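PDB 3K11: putative glycosyl hydrolase from Bacteroides thetaiotaomicron VPI-5482, which probably acts as a glycoside hydrolase of the family 88 type, although its natural substrate is not established. Local coordinates for residues T47-V52 with F111-E116; G75-R78 with E83-V86; P243-Y248 with L316-D321; F262-A267 with A385-R390. All coordinates share one frame; numbering follows the deposited sequence. Where two conformers were deposited one is given.

In the fold
The four contacts fall into two pairs within the helical barrel expected of this family. Interaction 2 is nested in the chain loop that interaction 1 closes; their centres are 13 Å apart, and Thr47 CG2 packs 3.6 Å from Trp84 NE1. Interactions 3 and 4, centres 11 Å apart, interlock along the chain, and their segments meet where Leu317 N lies 3.0 Å from Cys263 O in a probable hydrogen bond. Interactions 1 and 3 lie on opposite sides of the chain's centre, 41 Å between their centres, whereas interactions 2 and 4 approach to about 7 Å between nearest atoms. Interactions 2, 3 and 4 touch a second subunit.

Interaction 1. Residues T47-V52 with F111-E116; sequences TPARVV and FRFLAE
The backbone N of Arg50 approaches the ring of Phe113 obliquely, 3.5 Å from CZ, while the arginine side chain points away and forms a salt bridge through NH1 with Glu73. The contact lays one strand of a small three-stranded antiparallel sheet, 51-53, and the loop leading into it on helix 101-128 of what is probably the (alpha/alpha)6 barrel of this six-hairpin family. Phe113 carries the helix side. With CG anti to the backbone N (chi1 167°), its ring stands out from the helix and slides under the chain at Ala49 and Arg50. Alanine suits this place because its short side chain lets the backbone come down onto the aromatic surface: CB makes a CH-pi contact 4.0 Å from the ring centroid, 24° off the normal. The carbonyl of the same residue rests over a face too, its O 3.5 Å from Phe113 CE1. Leu72, from the neighbouring strand 70-72, also touches the ring and helps bury it. Val51, a branched residue well matched to an extended strand, also touches Val117 and Phe121 of the helix. Of its two methyls only CG2 reaches the ring, 3.9 Å from Phe113 CZ.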
# COMPACT_ATOMS: atom_id res chain seq x y z
N THR A 47 -5.77 -40.34 -6.92
CA THR A 47 -5.51 -40.30 -8.35
C THR A 47 -5.38 -41.72 -8.90
O THR A 47 -4.35 -42.07 -9.48
CB THR A 47 -4.26 -39.44 -8.65
OG1 THR A 47 -3.13 -39.88 -7.85
CG2 THR A 47 -4.58 -37.93 -8.39
N PRO A 48 -6.46 -42.50 -8.81
CA PRO A 48 -6.40 -43.90 -9.23
C PRO A 48 -6.10 -44.06 -10.72
O PRO A 48 -6.65 -43.36 -11.53
CB PRO A 48 -7.78 -44.44 -8.89
CG PRO A 48 -8.69 -43.24 -8.88
CD PRO A 48 -7.81 -42.15 -8.33
N ALA A 49 -5.23 -44.99 -11.06
CA ALA A 49 -4.89 -45.26 -12.44
C ALA A 49 -5.63 -46.50 -12.89
O ALA A 49 -5.02 -47.56 -13.05
CB ALA A 49 -3.35 -45.41 -12.59
N ARG A 50 -6.95 -46.40 -13.07
CA ARG A 50 -7.75 -47.53 -13.52
C ARG A 50 -8.86 -47.05 -14.40
O ARG A 50 -9.28 -45.89 -14.30
CB ARG A 50 -8.48 -48.23 -12.36
CG ARG A 50 -7.69 -48.43 -11.14
CD ARG A 50 -8.43 -49.30 -10.12
NE ARG A 50 -7.50 -49.64 -9.07
CZ ARG A 50 -7.24 -48.89 -8.02
NH1 ARG A 50 -7.88 -47.75 -7.80
NH2 ARG A 50 -6.36 -49.32 -7.12
N VAL A 51 -9.35 -47.96 -15.22
CA VAL A 51 -10.55 -47.77 -16.04
C VAL A 51 -11.70 -48.49 -15.36
O VAL A 51 -11.55 -49.64 -14.93
CB VAL A 51 -10.34 -48.28 -17.49
CG1 VAL A 51 -11.60 -48.16 -18.33
CG2 VAL A 51 -9.17 -47.50 -18.15
N VAL A 52 -12.85 -47.82 -15.25
CA VAL A 52 -14.02 -48.45 -14.65
C VAL A 52 -15.25 -48.17 -15.51
O VAL A 52 -15.25 -47.27 -16.34
CB VAL A 52 -14.31 -47.89 -13.24
CG1 VAL A 52 -13.10 -48.09 -12.30
CG2 VAL A 52 -14.67 -46.41 -13.31
N PHE A 111 1.93 -42.24 -16.10
CA PHE A 111 2.26 -42.06 -17.52
C PHE A 111 2.16 -43.33 -18.33
O PHE A 111 1.66 -43.32 -19.45
CB PHE A 111 3.67 -41.45 -17.70
CG PHE A 111 3.79 -39.99 -17.33
CD1 PHE A 111 2.68 -39.19 -17.08
CD2 PHE A 111 5.05 -39.39 -17.33
CE1 PHE A 111 2.82 -37.88 -16.82
CE2 PHE A 111 5.17 -38.03 -17.06
CZ PHE A 111 4.08 -37.31 -16.77
N ARG A 112 2.61 -44.45 -17.77
CA ARG A 112 2.51 -45.71 -18.49
C ARG A 112 1.04 -46.13 -18.67
O ARG A 112 0.68 -46.68 -19.69
CB ARG A 112 3.31 -46.81 -17.79
CG ARG A 112 4.80 -46.58 -17.93
CD ARG A 112 5.62 -47.51 -17.09
NE ARG A 112 7.02 -47.10 -17.21
CZ ARG A 112 7.84 -47.48 -18.18
NH1 ARG A 112 7.46 -48.32 -19.11
NH2 ARG A 112 9.07 -47.01 -18.21
N PHE A 113 0.21 -45.83 -17.67
CA PHE A 113 -1.20 -46.13 -17.69
C PHE A 113 -1.87 -45.30 -18.78
O PHE A 113 -2.62 -45.81 -19.58
CB PHE A 113 -1.84 -45.82 -16.33
CG PHE A 113 -3.35 -45.80 -16.35
CD1 PHE A 113 -4.06 -46.99 -16.50
CD2 PHE A 113 -4.05 -44.62 -16.23
CE1 PHE A 113 -5.45 -46.98 -16.51
CE2 PHE A 113 -5.43 -44.60 -16.24
CZ PHE A 113 -6.14 -45.78 -16.38
N LEU A 114 -1.61 -44.00 -18.80
CA LEU A 114 -2.21 -43.15 -19.83
C LEU A 114 -1.75 -43.58 -21.23
O LEU A 114 -2.57 -43.60 -22.16
CB LEU A 114 -1.87 -41.69 -19.58
CG LEU A 114 -2.52 -41.04 -18.35
CD1 LEU A 114 -1.99 -39.61 -18.19
CD2 LEU A 114 -4.06 -41.07 -18.44
N ALA A 115 -0.47 -43.91 -21.38
CA ALA A 115 0.06 -44.41 -22.69
C ALA A 115 -0.62 -45.70 -23.12
O ALA A 115 -0.90 -45.93 -24.31
CB ALA A 115 1.60 -44.63 -22.60
N GLU A 116 -0.87 -46.57 -22.16
CA GLU A 116 -1.49 -47.83 -22.44
C GLU A 116 -2.93 -47.65 -22.87
O GLU A 116 -3.36 -48.27 -23.83
CB GLU A 116 -1.48 -48.69 -21.19
CG GLU A 116 -2.09 -50.05 -21.40
CD GLU A 116 -2.15 -50.84 -20.12
OE1 GLU A 116 -2.01 -50.24 -19.02
OE2 GLU A 116 -2.38 -52.05 -20.24

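Interaction 2. Residues G75-R78 with E83-V86; sequences GAFR and EWGV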
# COMPACT_ATOMS: atom_id res chain seq x y z
N GLY A 75 -11.05 -40.05 -8.97
CA GLY A 75 -10.56 -39.73 -7.63
C GLY A 75 -10.77 -38.24 -7.45
O GLY A 75 -11.47 -37.63 -8.24
N ALA A 76 -10.18 -37.63 -6.43
CA ALA A 76 -10.39 -36.19 -6.20
C ALA A 76 -9.73 -35.34 -7.25
O ALA A 76 -10.19 -34.24 -7.49
CB ALA A 76 -9.90 -35.77 -4.77
N PHE A 77 -8.66 -35.83 -7.89
CA PHE A 77 -7.93 -35.02 -8.85
C PHE A 77 -7.77 -35.73 -10.20
O PHE A 77 -7.51 -36.94 -10.22
CB PHE A 77 -6.56 -34.73 -8.30
CG PHE A 77 -6.60 -34.15 -6.93
CD1 PHE A 77 -7.10 -32.86 -6.75
CD2 PHE A 77 -6.26 -34.91 -5.82
CE1 PHE A 77 -7.22 -32.33 -5.48
CE2 PHE A 77 -6.35 -34.39 -4.55
CZ PHE A 77 -6.83 -33.07 -4.39
N ARG A 78 -7.89 -34.96 -11.29
CA ARG A 78 -7.78 -35.48 -12.67
C ARG A 78 -6.31 -35.75 -12.96
O ARG A 78 -5.44 -34.99 -12.55
CB ARG A 78 -8.36 -34.46 -13.67
CG ARG A 78 -9.87 -34.29 -13.60
CD ARG A 78 -10.43 -33.00 -14.24
NE ARG A 78 -10.02 -31.81 -13.45
CZ ARG A 78 -9.41 -30.71 -13.92
NH1 ARG A 78 -9.17 -30.54 -15.23
NH2 ARG A 78 -9.07 -29.75 -13.07
N GLU A 83 -2.93 -28.82 -13.88
CA GLU A 83 -2.56 -28.89 -12.45
C GLU A 83 -1.75 -30.13 -12.17
O GLU A 83 -0.75 -30.09 -11.44
CB GLU A 83 -3.79 -28.80 -11.54
CG GLU A 83 -4.64 -27.56 -11.69
CD GLU A 83 -5.85 -27.77 -12.57
OE1 GLU A 83 -5.69 -28.17 -13.73
OE2 GLU A 83 -6.97 -27.50 -12.11
N TRP A 84 -2.16 -31.26 -12.74
CA TRP A 84 -1.40 -32.48 -12.49
C TRP A 84 -0.11 -32.52 -13.29
O TRP A 84 0.85 -33.14 -12.85
CB TRP A 84 -2.29 -33.74 -12.64
CG TRP A 84 -2.24 -34.53 -11.38
CD1 TRP A 84 -1.77 -35.77 -11.20
CD2 TRP A 84 -2.57 -34.03 -10.07
NE1 TRP A 84 -1.83 -36.11 -9.89
CE2 TRP A 84 -2.31 -35.06 -9.16
CE3 TRP A 84 -3.04 -32.81 -9.59
CZ2 TRP A 84 -2.53 -34.92 -7.80
CZ3 TRP A 84 -3.27 -32.66 -8.22
CH2 TRP A 84 -3.00 -33.70 -7.35
N GLY A 85 -0.07 -31.85 -14.45
CA GLY A 85 1.20 -31.65 -15.16
C GLY A 85 2.22 -31.04 -14.19
O GLY A 85 3.39 -31.47 -14.12
N VAL A 86 1.77 -30.08 -13.40
CA VAL A 86 2.68 -29.50 -12.40
C VAL A 86 3.09 -30.56 -11.37
O VAL A 86 4.28 -30.71 -11.00
CB VAL A 86 2.07 -28.24 -11.72
CG1 VAL A 86 3.08 -27.66 -10.69
CG2 VAL A 86 1.65 -27.22 -12.76
O HOH W 1 -7.71 -28.04 -15.43
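Phe77 sets its CB over one face of the Trp84 indole, 3.9 Å from the centroid of the six-membered ring and 14° off its normal. Its own ring continues beyond the indole: the planes are nearly parallel, at 11°, but displaced past one another with little face over face, centroids 5.0 Å apart. CG of Phe77 nevertheless lies 3.7 Å from Trp84 CH2, and Tyr42 and Tyr400 extend the aromatic surroundings. The flat indole suits this place, since it offers a broad surface to the loop while NE1 bonds to the hydroxyl of Tyr106. In this way the loop after strand 70-72 packs on the start of helix 82-98, in what is probably an (alpha/alpha)6 barrel. Next comes Arg78, whose carbonyl O approaches Trp84 CB at 3.4 Å. Its side chain was modelled in two conformers; in one, NH2 forms a salt bridge to Glu83 OE2 at 3.2 Å, a weak hydrogen bond with an N-H...O angle of 126°. A water accepts from Arg78 NH1 and donates to Glu83 OE1, 2.6 Å away, bridging the charged groups a second time. The stronger partner of Arg78 is Asp8 of the second subunit, which forms a salt bridge with NH2.

Interaction 3. Residues P243-Y248 with L316-D321; sequences PEKGLY and LLDCND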
# COMPACT_ATOMS: atom_id res chain seq x y z
N PRO A 243 7.49 -2.84 -15.15
CA PRO A 243 8.79 -2.53 -14.53
C PRO A 243 8.74 -1.68 -13.29
O PRO A 243 9.54 -1.90 -12.37
CB PRO A 243 9.58 -1.83 -15.66
CG PRO A 243 8.83 -2.00 -16.87
CD PRO A 243 7.49 -2.56 -16.60
N GLU A 244 7.76 -0.79 -13.21
CA GLU A 244 7.60 0.09 -12.04
C GLU A 244 7.25 -0.70 -10.78
O GLU A 244 7.52 -0.23 -9.69
CB GLU A 244 6.49 1.13 -12.30
CG GLU A 244 6.72 2.05 -13.54
CD GLU A 244 6.49 1.40 -14.97
OE1 GLU A 244 5.96 0.27 -15.10
OE2 GLU A 244 6.85 2.04 -16.00
N LYS A 245 6.60 -1.86 -10.93
CA LYS A 245 6.21 -2.72 -9.82
C LYS A 245 7.07 -3.95 -9.69
O LYS A 245 7.13 -4.59 -8.63
CB LYS A 245 4.75 -3.15 -9.98
CG LYS A 245 3.76 -2.00 -9.91
CD LYS A 245 2.28 -2.44 -10.04
CE LYS A 245 1.30 -1.34 -9.41
NZ LYS A 245 1.10 -1.41 -7.80
N GLY A 246 7.72 -4.33 -10.77
CA GLY A 246 8.41 -5.61 -10.79
C GLY A 246 7.46 -6.79 -10.76
O GLY A 246 7.83 -7.83 -10.26
N LEU A 247 6.28 -6.63 -11.36
CA LEU A 247 5.22 -7.64 -11.35
C LEU A 247 4.63 -7.71 -12.75
O LEU A 247 4.84 -6.81 -13.58
CB LEU A 247 4.11 -7.23 -10.34
CG LEU A 247 4.48 -7.01 -8.88
CD1 LEU A 247 3.19 -6.53 -8.14
CD2 LEU A 247 5.05 -8.30 -8.29
N TYR A 248 3.87 -8.76 -12.99
CA TYR A 248 3.15 -8.96 -14.22
C TYR A 248 1.67 -8.75 -14.05
O TYR A 248 1.09 -9.11 -13.03
CB TYR A 248 3.33 -10.38 -14.69
CG TYR A 248 4.67 -10.70 -15.34
CD1 TYR A 248 5.74 -11.15 -14.58
CD2 TYR A 248 4.85 -10.59 -16.71
CE1 TYR A 248 6.92 -11.49 -15.15
CE2 TYR A 248 6.06 -10.92 -17.28
CZ TYR A 248 7.08 -11.37 -16.51
OH TYR A 248 8.27 -11.70 -17.11
N LEU A 316 -4.11 -10.67 -4.86
CA LEU A 316 -3.57 -9.59 -5.73
C LEU A 316 -2.34 -9.11 -4.98
O LEU A 316 -2.43 -8.61 -3.86
CB LEU A 316 -4.56 -8.45 -5.95
CG LEU A 316 -5.76 -8.81 -6.87
CD1 LEU A 316 -6.71 -7.60 -7.08
CD2 LEU A 316 -5.30 -9.42 -8.22
N LEU A 317 -1.17 -9.26 -5.61
CA LEU A 317 0.10 -9.17 -4.88
C LEU A 317 0.32 -7.85 -4.20
O LEU A 317 0.88 -7.79 -3.06
CB LEU A 317 1.25 -9.46 -5.79
CG LEU A 317 1.46 -10.90 -6.25
CD1 LEU A 317 2.46 -10.93 -7.43
CD2 LEU A 317 1.92 -11.82 -5.08
N ASP A 318 -0.14 -6.80 -4.89
CA ASP A 318 0.07 -5.42 -4.47
C ASP A 318 -1.14 -4.83 -3.78
O ASP A 318 -1.25 -3.60 -3.64
CB ASP A 318 0.49 -4.54 -5.65
CG ASP A 318 -0.50 -4.55 -6.80
OD1 ASP A 318 -1.36 -5.47 -6.84
OD2 ASP A 318 -0.39 -3.64 -7.67
N CYS A 319 -2.02 -5.71 -3.29
CA CYS A 319 -3.24 -5.31 -2.56
C CYS A 319 -3.21 -6.07 -1.24
O CYS A 319 -3.61 -7.23 -1.18
CB CYS A 319 -4.49 -5.68 -3.35
SG CYS A 319 -4.59 -4.75 -4.89
N ASN A 320 -2.71 -5.41 -0.17
CA ASN A 320 -2.49 -6.11 1.09
C ASN A 320 -3.77 -6.40 1.89
O ASN A 320 -3.71 -7.00 2.96
CB ASN A 320 -1.38 -5.46 1.93
CG ASN A 320 -1.81 -4.24 2.68
OD1 ASN A 320 -2.96 -3.82 2.57
ND2 ASN A 320 -0.91 -3.70 3.52
N ASP A 321 -4.92 -5.99 1.33
CA ASP A 321 -6.23 -6.29 1.87
C ASP A 321 -6.89 -7.44 1.16
O ASP A 321 -8.07 -7.75 1.42
CB ASP A 321 -7.13 -5.04 1.92
CG ASP A 321 -7.39 -4.42 0.55
OD1 ASP A 321 -6.68 -4.78 -0.41
OD2 ASP A 321 -8.31 -3.53 0.47
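A beta hairpin with a G1 bulge meets a type I beta turn here. Strands 241-242 and 247-253 form the hairpin; Gly246 and Leu247 both face Ile242, and Gly246 takes the positive phi, 68°, that a residue without a side chain adopts easily. The other partner is the turn from Leu316 to Cys319, closed by Cys319 N to Leu316 O at 3.0 Å. Two kinds of interaction join them. At the outer margin, Lys245 NZ donates to Asp318 OD2 in a salt bridge of 2.7 Å, using the anti lone pair of the oxygen, so the ammonium comes from the side away from OD1. The lysine chain runs out extended and bends only at its last torsion (chi4 -82°), which turns NZ onto the carboxylate; the two side chains cross at about a right angle. In Asp318, chi1 of 57° swings the carboxylate out to meet Lys245, and its CB faces the hairpin. A long flexible lysine suits this exposed position, where it can reach across to the turn while its backbone stays in the hairpin loop. Deeper in, Leu247 CD2 packs 3.8 Å from Leu317 CD1, and CD1 of Leu247 lies 4.2 Å from Asp318 CB. These leucines are buried, with Asn268 of helix 265-281 touching both, and Cys263 adjoins Leu247 and Asp318. Further along the second segment, Asn320 bonds to Asn320 of each neighbouring subunit. The first segment thus belongs to a hairpin whose four-residue connection, 243-246, closes in a G1 bulge opposite Ile242.

Interaction 4. Residues F262-A267 with A385-R390; sequences FCWARA and AFYYYR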
# COMPACT_ATOMS: atom_id res chain seq x y z
N PHE A 262 -4.06 -6.36 -12.95
CA PHE A 262 -4.48 -7.10 -11.80
C PHE A 262 -3.37 -8.14 -11.61
O PHE A 262 -3.26 -9.08 -12.38
CB PHE A 262 -5.85 -7.71 -12.02
CG PHE A 262 -6.94 -6.64 -12.08
CD1 PHE A 262 -7.49 -6.15 -10.91
CD2 PHE A 262 -7.30 -6.08 -13.26
CE1 PHE A 262 -8.37 -5.11 -10.94
CE2 PHE A 262 -8.24 -5.05 -13.28
CZ PHE A 262 -8.75 -4.58 -12.12
N CYS A 263 -2.52 -7.93 -10.60
CA CYS A 263 -1.28 -8.73 -10.42
C CYS A 263 -1.61 -9.97 -9.62
O CYS A 263 -1.24 -10.10 -8.47
CB CYS A 263 -0.22 -7.87 -9.73
SG CYS A 263 0.17 -6.40 -10.76
N TRP A 264 -2.39 -10.84 -10.23
CA TRP A 264 -2.88 -12.04 -9.58
C TRP A 264 -1.72 -12.96 -9.20
O TRP A 264 -0.84 -13.25 -10.03
CB TRP A 264 -3.90 -12.75 -10.48
CG TRP A 264 -4.48 -13.98 -9.91
CD1 TRP A 264 -4.94 -14.15 -8.65
CD2 TRP A 264 -4.64 -15.24 -10.57
NE1 TRP A 264 -5.40 -15.42 -8.48
CE2 TRP A 264 -5.22 -16.13 -9.65
CE3 TRP A 264 -4.42 -15.68 -11.87
CZ2 TRP A 264 -5.56 -17.44 -9.96
CZ3 TRP A 264 -4.71 -17.00 -12.17
CH2 TRP A 264 -5.28 -17.86 -11.22
N ALA A 265 -1.68 -13.37 -7.95
CA ALA A 265 -0.53 -14.14 -7.41
C ALA A 265 -0.24 -15.44 -8.09
O ALA A 265 0.92 -15.69 -8.47
CB ALA A 265 -0.66 -14.33 -5.85
N ARG A 266 -1.25 -16.28 -8.34
CA ARG A 266 -0.91 -17.56 -8.96
C ARG A 266 -0.30 -17.37 -10.35
O ARG A 266 0.71 -17.96 -10.63
CB ARG A 266 -2.07 -18.52 -9.02
CG ARG A 266 -1.66 -19.82 -9.74
CD ARG A 266 -2.48 -21.03 -9.41
NE ARG A 266 -3.86 -20.92 -9.85
CZ ARG A 266 -4.92 -21.07 -9.06
NH1 ARG A 266 -4.81 -21.34 -7.77
NH2 ARG A 266 -6.13 -21.00 -9.62
N ALA A 267 -0.88 -16.51 -11.18
CA ALA A 267 -0.35 -16.32 -12.54
C ALA A 267 1.01 -15.66 -12.46
O ALA A 267 1.87 -15.92 -13.29
CB ALA A 267 -1.34 -15.51 -13.42
N ALA A 385 -13.05 -6.87 -7.61
CA ALA A 385 -13.96 -7.75 -6.83
C ALA A 385 -13.86 -9.22 -7.26
O ALA A 385 -13.81 -10.11 -6.42
CB ALA A 385 -15.42 -7.23 -6.92
N PHE A 386 -13.81 -9.47 -8.55
CA PHE A 386 -13.66 -10.82 -9.07
C PHE A 386 -12.46 -11.51 -8.41
O PHE A 386 -12.57 -12.61 -7.87
CB PHE A 386 -13.50 -10.76 -10.59
CG PHE A 386 -13.12 -12.08 -11.22
CD1 PHE A 386 -14.08 -13.01 -11.52
CD2 PHE A 386 -11.80 -12.38 -11.49
CE1 PHE A 386 -13.74 -14.20 -12.09
CE2 PHE A 386 -11.47 -13.57 -12.12
CZ PHE A 386 -12.45 -14.48 -12.37
N TYR A 387 -11.33 -10.82 -8.40
CA TYR A 387 -10.10 -11.45 -7.86
C TYR A 387 -10.16 -11.61 -6.35
O TYR A 387 -9.73 -12.61 -5.79
CB TYR A 387 -8.86 -10.68 -8.29
CG TYR A 387 -8.53 -10.83 -9.76
CD1 TYR A 387 -7.91 -11.98 -10.24
CD2 TYR A 387 -8.85 -9.83 -10.68
CE1 TYR A 387 -7.64 -12.14 -11.59
CE2 TYR A 387 -8.56 -9.98 -12.04
CZ TYR A 387 -7.94 -11.14 -12.49
OH TYR A 387 -7.64 -11.30 -13.83
N TYR A 388 -10.63 -10.58 -5.68
CA TYR A 388 -10.67 -10.61 -4.21
C TYR A 388 -11.55 -11.73 -3.67
O TYR A 388 -11.25 -12.27 -2.61
CB TYR A 388 -11.19 -9.29 -3.65
CG TYR A 388 -10.20 -8.18 -3.42
CD1 TYR A 388 -9.66 -7.47 -4.49
CD2 TYR A 388 -9.94 -7.71 -2.13
CE1 TYR A 388 -8.81 -6.41 -4.28
CE2 TYR A 388 -9.09 -6.63 -1.91
CZ TYR A 388 -8.54 -5.97 -2.98
OH TYR A 388 -7.75 -4.87 -2.77
N TYR A 389 -12.56 -12.13 -4.43
CA TYR A 389 -13.58 -13.06 -3.95
C TYR A 389 -13.51 -14.44 -4.57
O TYR A 389 -14.37 -15.26 -4.31
CB TYR A 389 -15.01 -12.47 -4.13
CG TYR A 389 -15.35 -11.48 -3.09
CD1 TYR A 389 -15.94 -11.88 -1.89
CD2 TYR A 389 -15.06 -10.12 -3.26
CE1 TYR A 389 -16.20 -10.99 -0.88
CE2 TYR A 389 -15.30 -9.20 -2.25
CZ TYR A 389 -15.90 -9.64 -1.07
OH TYR A 389 -16.24 -8.75 -0.07
N ARG A 390 -12.44 -14.73 -5.29
CA ARG A 390 -12.28 -16.11 -5.82
C ARG A 390 -12.32 -17.10 -4.69
O ARG A 390 -11.58 -16.97 -3.71
CB ARG A 390 -10.98 -16.26 -6.59
CG ARG A 390 -10.85 -15.41 -7.88
CD ARG A 390 -11.99 -15.50 -8.83
NE ARG A 390 -12.23 -16.86 -9.32
CZ ARG A 390 -13.44 -17.40 -9.53
NH1 ARG A 390 -14.55 -16.73 -9.28
NH2 ARG A 390 -13.52 -18.65 -9.97
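Phe262 and Tyr387 make the tight part of this aromatic cluster: CB of Phe262 presses to 3.5 Å from Tyr387 CE2, and its CG follows at 3.7 Å. The two rings are nearly parallel, planes at 17°, but offset past one another with little face over face, their centroids 5.5 Å apart. CB and the near end of the Phe262 ring bear on the tyrosine. On the other long side of the tyrosine ring the packing is looser. Trp264 CB stands 3.9 Å from Tyr387 CE1, and the five-membered ring of the indole is inclined at 42° to the phenol, an oblique approach. A chi1 of -179° directs CG and CD1 of the indole to Tyr387 CD1. Trp264 is the N-cap residue of helix 265-281, so the cluster joins the start of that helix, part of what is probably an (alpha/alpha)6 barrel, to the short helix 384-388. The residue toward the outside is Phe262, partly exposed, whereas Trp264 and Tyr387 are buried. Phe386 packs over a face of the tyrosine ring, its CD2 above the centre. Beyond the helix end, Tyr389 reaches the second subunit and bonds to Glu310 there. Tyrosine suits the middle of the cluster because its flat ring can pack on apolar neighbours while its hydroxyl serves polar ones: OH is hydrogen-bonded to His250 ND1 and to the backbone N of Ala381. Only carbon atoms meet across the two segments; the bonds elsewhere probably satisfy the buried hydroxyl and anchor the end of the side chain, while packing by Phe262, Trp264 and Phe386 hinders the ring from turning.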